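Local coordinates for putative carboxynorspermidine decarboxylase protein (Sinorhizobium meliloti, PDB 3MT1), which probably catalyses the pyridoxal-phosphate-dependent decarboxylation of carboxynorspermidine and carboxyspermidine to norspermidine and spermidine, as a homodimer, at residues Y7-A12 with W42-L47; F61-G66 with T74-V79; E88-S91 with K95-F98; R151-I156 with A189-V194. All blocks are in the same frame, centred on the assembly; numbering follows the deposited sequence.

Contact 1 (Y7-A12 with W42-L47); sequences YLIDKA and WSVFDL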
# COMPACT_ATOMS: atom_id res chain seq x y z
N TYR B 7 1.08 11.99 11.04
CA TYR B 7 1.52 11.03 12.03
C TYR B 7 2.28 11.83 13.06
O TYR B 7 3.21 12.57 12.69
CB TYR B 7 2.47 10.01 11.41
CG TYR B 7 1.95 9.16 10.27
CD1 TYR B 7 2.30 9.45 8.94
CD2 TYR B 7 1.18 8.01 10.51
CE1 TYR B 7 1.84 8.67 7.88
CE2 TYR B 7 0.72 7.21 9.45
CZ TYR B 7 1.05 7.54 8.13
OH TYR B 7 0.61 6.78 7.05
N LEU B 8 1.93 11.70 14.33
CA LEU B 8 2.62 12.50 15.36
C LEU B 8 3.45 11.60 16.24
O LEU B 8 2.93 10.77 16.98
CB LEU B 8 1.60 13.28 16.19
CG LEU B 8 2.10 14.23 17.28
CD1 LEU B 8 3.12 15.16 16.79
CD2 LEU B 8 0.93 15.06 17.87
N ILE B 9 4.76 11.73 16.14
CA ILE B 9 5.61 10.92 16.95
C ILE B 9 5.90 11.65 18.25
O ILE B 9 6.50 12.72 18.24
CB ILE B 9 6.89 10.57 16.22
CG1 ILE B 9 6.57 9.73 14.96
CG2 ILE B 9 7.89 9.87 17.19
CD1 ILE B 9 7.68 9.81 13.88
N ASP B 10 5.45 11.07 19.36
CA ASP B 10 5.65 11.66 20.66
C ASP B 10 7.07 11.38 21.20
O ASP B 10 7.39 10.27 21.63
CB ASP B 10 4.56 11.22 21.67
CG ASP B 10 4.70 11.91 23.03
OD1 ASP B 10 3.87 12.81 23.35
OD2 ASP B 10 5.67 11.59 23.78
N LYS B 11 7.89 12.43 21.23
CA LYS B 11 9.26 12.30 21.68
C LYS B 11 9.37 11.61 23.06
O LYS B 11 10.18 10.68 23.25
CB LYS B 11 9.94 13.66 21.69
CG LYS B 11 11.41 13.52 21.60
CD LYS B 11 12.13 14.70 22.06
CE LYS B 11 13.62 14.40 22.04
NZ LYS B 11 14.38 15.41 22.80
N ALA B 12 8.57 12.04 24.03
CA ALA B 12 8.64 11.46 25.38
C ALA B 12 8.24 9.96 25.46
O ALA B 12 8.84 9.21 26.24
CB ALA B 12 7.84 12.30 26.38
N TRP B 42 13.64 8.04 9.64
CA TRP B 42 15.00 8.30 10.03
C TRP B 42 15.26 9.60 10.81
O TRP B 42 16.21 9.66 11.58
CB TRP B 42 15.97 8.15 8.85
CG TRP B 42 15.64 8.94 7.62
CD1 TRP B 42 14.88 8.53 6.55
CD2 TRP B 42 16.10 10.24 7.30
NE1 TRP B 42 14.81 9.50 5.62
CE2 TRP B 42 15.57 10.57 6.04
CE3 TRP B 42 16.93 11.16 7.95
CZ2 TRP B 42 15.82 11.80 5.41
CZ3 TRP B 42 17.19 12.38 7.33
CH2 TRP B 42 16.62 12.70 6.08
N SER B 43 14.39 10.60 10.67
CA SER B 43 14.60 11.84 11.41
C SER B 43 14.61 11.70 12.95
O SER B 43 14.97 12.67 13.66
CB SER B 43 13.56 12.89 11.04
OG SER B 43 12.27 12.39 11.32
N VAL B 44 14.19 10.52 13.45
CA VAL B 44 14.24 10.25 14.87
C VAL B 44 15.34 9.24 15.23
O VAL B 44 15.47 8.86 16.39
CB VAL B 44 12.84 9.84 15.50
CG1 VAL B 44 11.77 10.92 15.26
CG2 VAL B 44 12.36 8.46 15.03
N PHE B 45 16.14 8.83 14.25
CA PHE B 45 17.25 7.94 14.56
C PHE B 45 18.26 8.52 15.57
O PHE B 45 18.82 7.80 16.39
CB PHE B 45 17.98 7.52 13.30
CG PHE B 45 17.20 6.56 12.44
CD1 PHE B 45 16.01 6.01 12.87
CD2 PHE B 45 17.69 6.18 11.21
CE1 PHE B 45 15.32 5.14 12.08
CE2 PHE B 45 16.98 5.28 10.41
CZ PHE B 45 15.81 4.78 10.85
N ASP B 46 18.50 9.82 15.49
CA ASP B 46 19.40 10.49 16.42
C ASP B 46 18.94 10.29 17.84
O ASP B 46 19.76 10.06 18.72
CB ASP B 46 19.56 11.99 16.10
CG ASP B 46 20.53 12.22 14.92
OD1 ASP B 46 21.42 11.35 14.73
OD2 ASP B 46 20.41 13.24 14.17
N LEU B 47 17.63 10.32 18.05
CA LEU B 47 17.11 10.02 19.37
C LEU B 47 17.27 8.54 19.75
O LEU B 47 17.69 8.27 20.86
CB LEU B 47 15.69 10.55 19.58
CG LEU B 47 14.88 9.97 20.74
CD1 LEU B 47 15.31 10.55 22.11
CD2 LEU B 47 13.40 10.20 20.50
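Val44 is the first residue of 42-47 to meet the other segment: its CG1 methyl lies 4.5 Å from CD1 of Ile9, a loose van der Waals approach between two branched side chains that set out toward each other. Just before it, Trp42 and Ser43 turn to the second subunit, where the indole NE1 is hydrogen-bonded to Glu361 O and the serine hydroxyl to Ser365 OG of that neighbouring chain. At Phe45 the short 3-10 turn gives way to helix 45-49. Phe45 N bonds back to Trp42 O at 2.8 Å, and the ring folds under the same residue, with Trp42 CA over the ring centre. Strand 6-10 belongs to the mixed beta sheet, whereas helix 45-49 follows the first strand of the barrel, so the Ile9-Val44 meeting joins the beta-sheet domain to the barrel domain, as in fold-type III pyridoxal-phosphate enzymes. Leu47 buries the most surface here, 48 Å². With its CG anti to the backbone N (chi1 163°), it sends CD2 to within 4.0 Å of Lys11 CG. This carbon lies near the start of the lysine chain, which then runs on extended past the leucine at a slant. Lys11 opens helix 11-28 directly after Asp10, the N-cap, whose OD2 accepts from Lys13 N while OD1 forms a salt bridge with Arg343. Leu14 of that helix touches Ile9, Val44 and Leu47 alike.

Contact 2 (F61-G66 with T74-V79); sequences FEVRLG and THAYSV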
# COMPACT_ATOMS: atom_id res chain seq x y z
N PHE B 61 17.89 -1.06 -0.05
CA PHE B 61 17.64 0.28 0.42
C PHE B 61 17.61 0.36 1.94
O PHE B 61 18.11 1.32 2.53
CB PHE B 61 16.41 0.84 -0.20
CG PHE B 61 16.54 1.17 -1.66
CD1 PHE B 61 17.75 1.08 -2.31
CD2 PHE B 61 15.43 1.62 -2.38
CE1 PHE B 61 17.87 1.39 -3.65
CE2 PHE B 61 15.55 1.98 -3.74
CZ PHE B 61 16.78 1.86 -4.38
N GLU B 62 17.10 -0.67 2.60
CA GLU B 62 17.04 -0.64 4.05
C GLU B 62 18.42 -0.71 4.71
O GLU B 62 18.72 0.12 5.61
CB GLU B 62 16.06 -1.66 4.61
CG GLU B 62 14.61 -1.19 4.47
CD GLU B 62 13.51 -2.12 5.13
OE1 GLU B 62 13.78 -3.29 5.51
OE2 GLU B 62 12.36 -1.62 5.27
N VAL B 63 19.26 -1.63 4.24
CA VAL B 63 20.63 -1.68 4.72
C VAL B 63 21.41 -0.38 4.48
O VAL B 63 22.12 0.09 5.36
CB VAL B 63 21.43 -2.91 4.23
CG1 VAL B 63 22.02 -2.71 2.80
CG2 VAL B 63 22.56 -3.21 5.22
N ARG B 64 21.25 0.22 3.32
CA ARG B 64 21.85 1.55 3.11
C ARG B 64 21.29 2.61 4.09
O ARG B 64 22.06 3.42 4.69
CB ARG B 64 21.67 2.00 1.66
CG ARG B 64 22.16 3.38 1.36
CD ARG B 64 22.36 3.52 -0.13
NE ARG B 64 22.75 4.87 -0.51
CZ ARG B 64 22.83 5.31 -1.77
NH1 ARG B 64 22.50 4.50 -2.77
NH2 ARG B 64 23.18 6.56 -2.02
N LEU B 65 19.97 2.60 4.28
CA LEU B 65 19.39 3.58 5.16
C LEU B 65 19.96 3.41 6.56
O LEU B 65 20.27 4.41 7.19
CB LEU B 65 17.85 3.49 5.21
CG LEU B 65 17.15 4.42 6.19
CD1 LEU B 65 17.17 5.87 5.72
CD2 LEU B 65 15.76 4.01 6.37
N GLY B 66 20.12 2.17 7.04
CA GLY B 66 20.58 1.89 8.40
C GLY B 66 22.03 2.31 8.55
O GLY B 66 22.39 2.93 9.55
N THR B 74 25.05 -2.80 11.46
CA THR B 74 24.00 -3.04 10.48
C THR B 74 23.97 -4.50 10.05
O THR B 74 25.00 -5.06 9.67
CB THR B 74 24.09 -2.09 9.21
OG1 THR B 74 24.89 -2.70 8.20
CG2 THR B 74 24.66 -0.72 9.56
N HIS B 75 22.79 -5.10 10.12
CA HIS B 75 22.58 -6.51 9.72
C HIS B 75 21.74 -6.53 8.48
O HIS B 75 20.76 -5.79 8.37
CB HIS B 75 21.87 -7.31 10.81
CG HIS B 75 22.74 -7.65 11.98
ND1 HIS B 75 22.50 -8.74 12.79
CD2 HIS B 75 23.86 -7.05 12.46
CE1 HIS B 75 23.42 -8.78 13.74
NE2 HIS B 75 24.26 -7.77 13.56
N ALA B 76 22.13 -7.37 7.54
CA ALA B 76 21.37 -7.54 6.32
C ALA B 76 20.74 -8.91 6.26
O ALA B 76 21.38 -9.91 6.58
CB ALA B 76 22.27 -7.29 5.09
N TYR B 77 19.47 -8.96 5.87
CA TYR B 77 18.80 -10.22 5.61
C TYR B 77 18.03 -10.11 4.32
O TYR B 77 17.60 -9.01 3.93
CB TYR B 77 17.83 -10.57 6.74
CG TYR B 77 16.97 -11.78 6.43
CD1 TYR B 77 17.52 -13.05 6.32
CD2 TYR B 77 15.58 -11.64 6.22
CE1 TYR B 77 16.74 -14.16 6.04
CE2 TYR B 77 14.79 -12.74 5.93
CZ TYR B 77 15.37 -14.01 5.84
OH TYR B 77 14.56 -15.11 5.55
N SER B 78 17.86 -11.22 3.63
CA SER B 78 16.96 -11.26 2.49
C SER B 78 16.51 -12.67 2.28
O SER B 78 17.21 -13.60 2.63
CB SER B 78 17.61 -10.74 1.20
OG SER B 78 16.70 -10.85 0.10
N VAL B 79 15.32 -12.80 1.71
CA VAL B 79 14.81 -14.08 1.27
C VAL B 79 15.60 -14.52 0.03
O VAL B 79 15.98 -15.68 -0.07
CB VAL B 79 13.30 -14.00 1.00
CG1 VAL B 79 12.80 -15.25 0.43
CG2 VAL B 79 12.57 -13.74 2.29
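Val63 gives the largest share of this contact, through one methyl. Its CG2 reaches 3.8 Å from Thr74 OG1 and 4.1 Å from Ala76 CB, two residues farther along the strand, so it bridges two residues that project from the same side of the strand. The methyl gets there because it lies anti to the backbone N, which leaves CG1 confined between N and the carbonyl carbon (chi1 83°). The valine and threonine side chains cross nearly at right angles. Thr74 uses both branches: while the hydroxyl side meets Val63, the methyl rests against the main chain of Gly66, with Thr74 CG2 4.1 Å from Gly66 C. Gly66 thus takes part by backbone alone, and its CA comes within 6.4 Å of Thr74 CA, only slightly more than the 6.1 Å between the CA atoms of Val63 and Ala76.

The next shell fixes the threonine. Its OG1 is hydrogen-bonded to His92 O, which satisfies the buried hydroxyl and holds its rotation, and Thr74 N is bonded to Asp94 OD2; the approach of Val63 CG2 to that hydroxyl is therefore plain packing. Short axes fitted to helix 61-66 and strand 74-77 run antiparallel, at 179°, and 8.4 Å apart. This is the return leg of a beta-alpha-beta crossover, strand 54-57, helix 60-70, strand 73-77, in the eight-stranded parallel barrel. Helix 83-92, the next along the chain, packs alongside, with His92 against Val63 and Val89 against Ala76, and strand 73-77 lies between strands 54-57 and 95-98.

Contact 3 (E88-S91 with K95-F98); sequences EVVS and KIIF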
# COMPACT_ATOMS: atom_id res chain seq x y z
N GLU B 88 26.86 -4.42 -3.05
CA GLU B 88 26.56 -3.21 -2.35
C GLU B 88 26.00 -3.55 -0.98
O GLU B 88 26.27 -2.86 0.01
CB GLU B 88 25.60 -2.34 -3.13
CG GLU B 88 25.66 -0.90 -2.65
CD GLU B 88 24.63 0.02 -3.31
OE1 GLU B 88 24.39 -0.13 -4.56
OE2 GLU B 88 24.06 0.88 -2.57
N VAL B 89 25.25 -4.64 -0.90
CA VAL B 89 24.74 -5.00 0.39
C VAL B 89 25.94 -5.24 1.31
O VAL B 89 26.04 -4.61 2.39
CB VAL B 89 23.79 -6.19 0.33
CG1 VAL B 89 23.31 -6.55 1.70
CG2 VAL B 89 22.59 -5.87 -0.54
N VAL B 90 26.87 -6.09 0.86
CA VAL B 90 28.03 -6.49 1.66
C VAL B 90 28.83 -5.30 2.16
O VAL B 90 29.28 -5.28 3.30
CB VAL B 90 28.95 -7.51 0.93
CG1 VAL B 90 30.33 -7.62 1.63
CG2 VAL B 90 28.27 -8.88 0.89
N SER B 91 28.99 -4.28 1.33
CA SER B 91 29.74 -3.12 1.75
C SER B 91 29.04 -2.26 2.80
O SER B 91 29.70 -1.48 3.43
CB SER B 91 30.10 -2.26 0.56
OG SER B 91 28.93 -1.71 0.03
N LYS B 95 27.03 -7.75 9.37
CA LYS B 95 26.63 -9.12 9.33
C LYS B 95 25.67 -9.26 8.18
O LYS B 95 24.94 -8.31 7.81
CB LYS B 95 26.03 -9.53 10.68
CG LYS B 95 27.11 -9.57 11.77
CD LYS B 95 26.63 -10.18 13.07
CE LYS B 95 27.66 -10.11 14.20
NZ LYS B 95 27.95 -8.68 14.56
N ILE B 96 25.70 -10.45 7.56
CA ILE B 96 24.79 -10.76 6.47
C ILE B 96 24.21 -12.12 6.78
O ILE B 96 24.90 -12.99 7.30
CB ILE B 96 25.49 -10.73 5.08
CG1 ILE B 96 24.44 -10.79 3.95
CG2 ILE B 96 26.50 -11.84 4.95
CD1 ILE B 96 25.02 -10.54 2.56
N ILE B 97 22.92 -12.28 6.51
CA ILE B 97 22.23 -13.51 6.80
C ILE B 97 21.54 -14.03 5.55
O ILE B 97 20.96 -13.26 4.76
CB ILE B 97 21.24 -13.31 7.92
CG1 ILE B 97 22.02 -12.99 9.19
CG2 ILE B 97 20.34 -14.56 8.11
CD1 ILE B 97 21.52 -11.78 9.92
N PHE B 98 21.66 -15.34 5.37
CA PHE B 98 21.10 -15.99 4.20
C PHE B 98 20.02 -16.90 4.63
O PHE B 98 20.08 -17.49 5.72
CB PHE B 98 22.15 -16.77 3.43
CG PHE B 98 23.35 -15.96 3.07
CD1 PHE B 98 23.35 -15.18 1.93
CD2 PHE B 98 24.49 -15.97 3.89
CE1 PHE B 98 24.47 -14.42 1.60
CE2 PHE B 98 25.59 -15.23 3.57
CZ PHE B 98 25.58 -14.44 2.42
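Apolar packing accounts for the whole meeting of the two segments, and Ile96 stands at its centre. Its terminal CD1 methyl lies 4.0 Å from Val90 CG2 and 4.4 Å from Val89 CG1, so that two consecutive helix residues receive the same strand methyl. The isoleucine reaches them by a fully stretched chain, CG1 anti to the backbone N (chi1 -169°) and CD1 carried straight on beyond it. Val90 meets it obliquely with the methyl that lies beside its own backbone N, whereas Val89 points inward more directly but stays slightly farther off. Tyr81 touches both Val89 and Ile96 and so borders the same apolar patch.

The polar groups bond away from the interface. Near the C-terminal end of the helix Ser91 OG donates to Glu88 O at 2.9 Å, a bent approach with a C=O...O angle of 115° and the hydroxyl tilted 30° from the carbonyl plane. On the strand, Lys95 NZ forms a salt bridge with Glu73.

Helix 83-92 here folds back on strand 95-98 after a very short connection, as is usual for the tight alpha-to-beta returns of a TIM barrel, where aliphatic side chains fill the layer between the outer helices and the closed parallel sheet.

Contact 4 (R151-I156 with A189-V194); sequences RVMDRI and ARVDWV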
# COMPACT_ATOMS: atom_id res chain seq x y z
N ARG B 151 27.25 -29.50 7.05
CA ARG B 151 28.19 -29.55 5.92
C ARG B 151 28.73 -28.16 5.56
O ARG B 151 29.70 -28.01 4.81
CB ARG B 151 27.56 -30.24 4.71
CG ARG B 151 28.58 -31.06 3.92
CD ARG B 151 28.06 -31.50 2.58
NE ARG B 151 28.94 -31.06 1.50
CZ ARG B 151 28.68 -30.04 0.69
NH1 ARG B 151 29.53 -29.71 -0.28
NH2 ARG B 151 27.56 -29.34 0.83
N VAL B 152 28.10 -27.13 6.11
CA VAL B 152 28.43 -25.78 5.71
C VAL B 152 28.85 -24.87 6.89
O VAL B 152 28.97 -23.65 6.75
CB VAL B 152 27.30 -25.26 4.81
CG1 VAL B 152 26.18 -24.63 5.64
CG2 VAL B 152 27.85 -24.30 3.79
N MSE B 153 29.16 -25.49 8.02
CA MSE B 153 29.57 -24.82 9.26
C MSE B 153 30.92 -24.10 9.19
O MSE B 153 31.17 -23.20 9.97
CB MSE B 153 29.57 -25.82 10.41
CG MSE B 153 28.19 -26.25 10.84
SE MSE B 153 27.24 -24.90 11.90
CE MSE B 153 28.07 -25.23 13.60
N ASP B 154 31.78 -24.48 8.26
CA ASP B 154 33.07 -23.81 8.10
C ASP B 154 32.94 -22.46 7.39
O ASP B 154 33.94 -21.79 7.13
CB ASP B 154 34.07 -24.74 7.36
N ARG B 155 31.72 -22.07 7.06
CA ARG B 155 31.50 -20.87 6.26
C ARG B 155 30.61 -19.86 6.98
O ARG B 155 30.50 -18.71 6.54
CB ARG B 155 30.88 -21.23 4.91
CG ARG B 155 31.43 -22.49 4.28
CD ARG B 155 30.88 -22.70 2.90
NE ARG B 155 31.57 -21.88 1.91
CZ ARG B 155 31.25 -21.80 0.62
NH1 ARG B 155 30.22 -22.49 0.13
NH2 ARG B 155 31.95 -21.01 -0.18
N ILE B 156 29.97 -20.27 8.06
CA ILE B 156 29.18 -19.32 8.86
C ILE B 156 29.77 -19.14 10.25
O ILE B 156 30.83 -19.62 10.54
CB ILE B 156 27.68 -19.70 8.95
CG1 ILE B 156 27.55 -21.13 9.48
CG2 ILE B 156 26.99 -19.46 7.59
CD1 ILE B 156 26.30 -21.89 9.01
N ALA B 189 25.90 -23.73 20.20
CA ALA B 189 27.16 -23.74 20.98
C ALA B 189 28.40 -23.48 20.12
O ALA B 189 29.35 -22.85 20.58
CB ALA B 189 27.32 -25.06 21.77
N ARG B 190 28.36 -23.94 18.86
CA ARG B 190 29.54 -23.95 17.97
C ARG B 190 29.75 -22.63 17.22
O ARG B 190 30.83 -22.40 16.66
CB ARG B 190 29.46 -25.11 16.97
CG ARG B 190 29.54 -26.51 17.58
CD ARG B 190 29.21 -27.62 16.55
NE ARG B 190 29.98 -27.46 15.30
CZ ARG B 190 29.87 -28.23 14.22
NH1 ARG B 190 29.01 -29.26 14.19
NH2 ARG B 190 30.62 -27.97 13.15
N VAL B 191 28.75 -21.76 17.21
CA VAL B 191 28.89 -20.48 16.53
C VAL B 191 29.08 -19.40 17.56
O VAL B 191 29.06 -19.69 18.76
CB VAL B 191 27.68 -20.13 15.63
CG1 VAL B 191 27.53 -21.14 14.53
CG2 VAL B 191 26.41 -20.05 16.44
N ASP B 192 29.27 -18.16 17.14
CA ASP B 192 29.51 -17.16 18.15
C ASP B 192 28.51 -16.02 18.23
O ASP B 192 28.68 -15.13 19.04
CB ASP B 192 30.98 -16.71 18.17
CG ASP B 192 31.41 -16.11 16.90
OD1 ASP B 192 30.54 -15.47 16.30
OD2 ASP B 192 32.58 -16.29 16.49
N TRP B 193 27.43 -16.08 17.44
CA TRP B 193 26.30 -15.16 17.65
C TRP B 193 24.98 -15.70 17.15
O TRP B 193 24.93 -16.49 16.21
CB TRP B 193 26.55 -13.77 17.05
CG TRP B 193 26.79 -13.78 15.58
CD1 TRP B 193 27.99 -13.82 14.96
CD2 TRP B 193 25.79 -13.75 14.52
NE1 TRP B 193 27.82 -13.80 13.58
CE2 TRP B 193 26.49 -13.77 13.29
CE3 TRP B 193 24.39 -13.71 14.50
CZ2 TRP B 193 25.85 -13.76 12.05
CZ3 TRP B 193 23.75 -13.70 13.26
CH2 TRP B 193 24.49 -13.72 12.05
N VAL B 194 23.90 -15.24 17.78
CA VAL B 194 22.53 -15.65 17.46
C VAL B 194 21.61 -14.45 17.50
O VAL B 194 21.70 -13.62 18.41
CB VAL B 194 21.97 -16.66 18.48
CG1 VAL B 194 20.52 -16.98 18.17
CG2 VAL B 194 22.77 -17.93 18.46
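Met153, present as selenomethionine, gives up 82 Å² to this contact, mostly by laying its terminal methyl on Arg190. The CE atom sits 3.3 Å above the guanidinium plane, displaced toward the rim, and its nearest atom is Arg190 NE at 3.4 Å. The bend at chi3 (50°) folds Arg190 NE back toward the side of its own CB, so one methyl can touch both, with Met153 CE 3.6 Å from Arg190 CB. Met153 CB, at the root of the chain, is already 3.6 Å from Arg190 NH2, and the folds at chi2 and chi3 bring the terminal methyl back over the same group. The two chains therefore touch along much of their length, although they cross at a slant.

Arg190 buries 49 Å² while remaining largely at the surface. Its polar end is directed elsewhere, for NH1 makes a salt bridge to Glu150, and this partner probably fixes the rotation of the flat group on which the methyl lies. Val191, with 38 Å², approaches the methyl from the side away from the guanidinium: its CG1 is 4.2 Å from Met153 CE.

Met153 follows the first residue of a type I beta turn, Val152 to Arg155, closed by Arg155 N to Val152 O at 3.2 Å. That turn lies in the loop between helix 146-150 and strand 158-160, and it packs against the link from helix 170-190 to strand 193-195. Phe159 of strand 158-160 touches both Met153 and Val191, while Leu187 of helix 170-190 also meets Met153.

In the fold
Contacts 2, 3 and 4 lie on one closed parallel barrel, whereas contact 1 ties that barrel to the mixed sheet. Contacts 2 and 3 are closest, with centres 8 Å apart, because strands 73-77 and 95-98 are neighbours: Ala76 N is probably hydrogen-bonded to Lys95 O, and Ala76 O to Ile97 N. The centres of contacts 3 and 4 are about 16 Å apart, yet they meet where Lys95 CD packs 3.6 Å from Trp193 CE2. Contact 1 joins contact 2 through Trp42 CD1, 3.6 Å from Leu65 CD1, and both touch the second subunit. The Ile9 side chain is about 12 Å from that of Glu233, a predicted substrate-binding residue; the other contacts lie away from the predicted substrate sites.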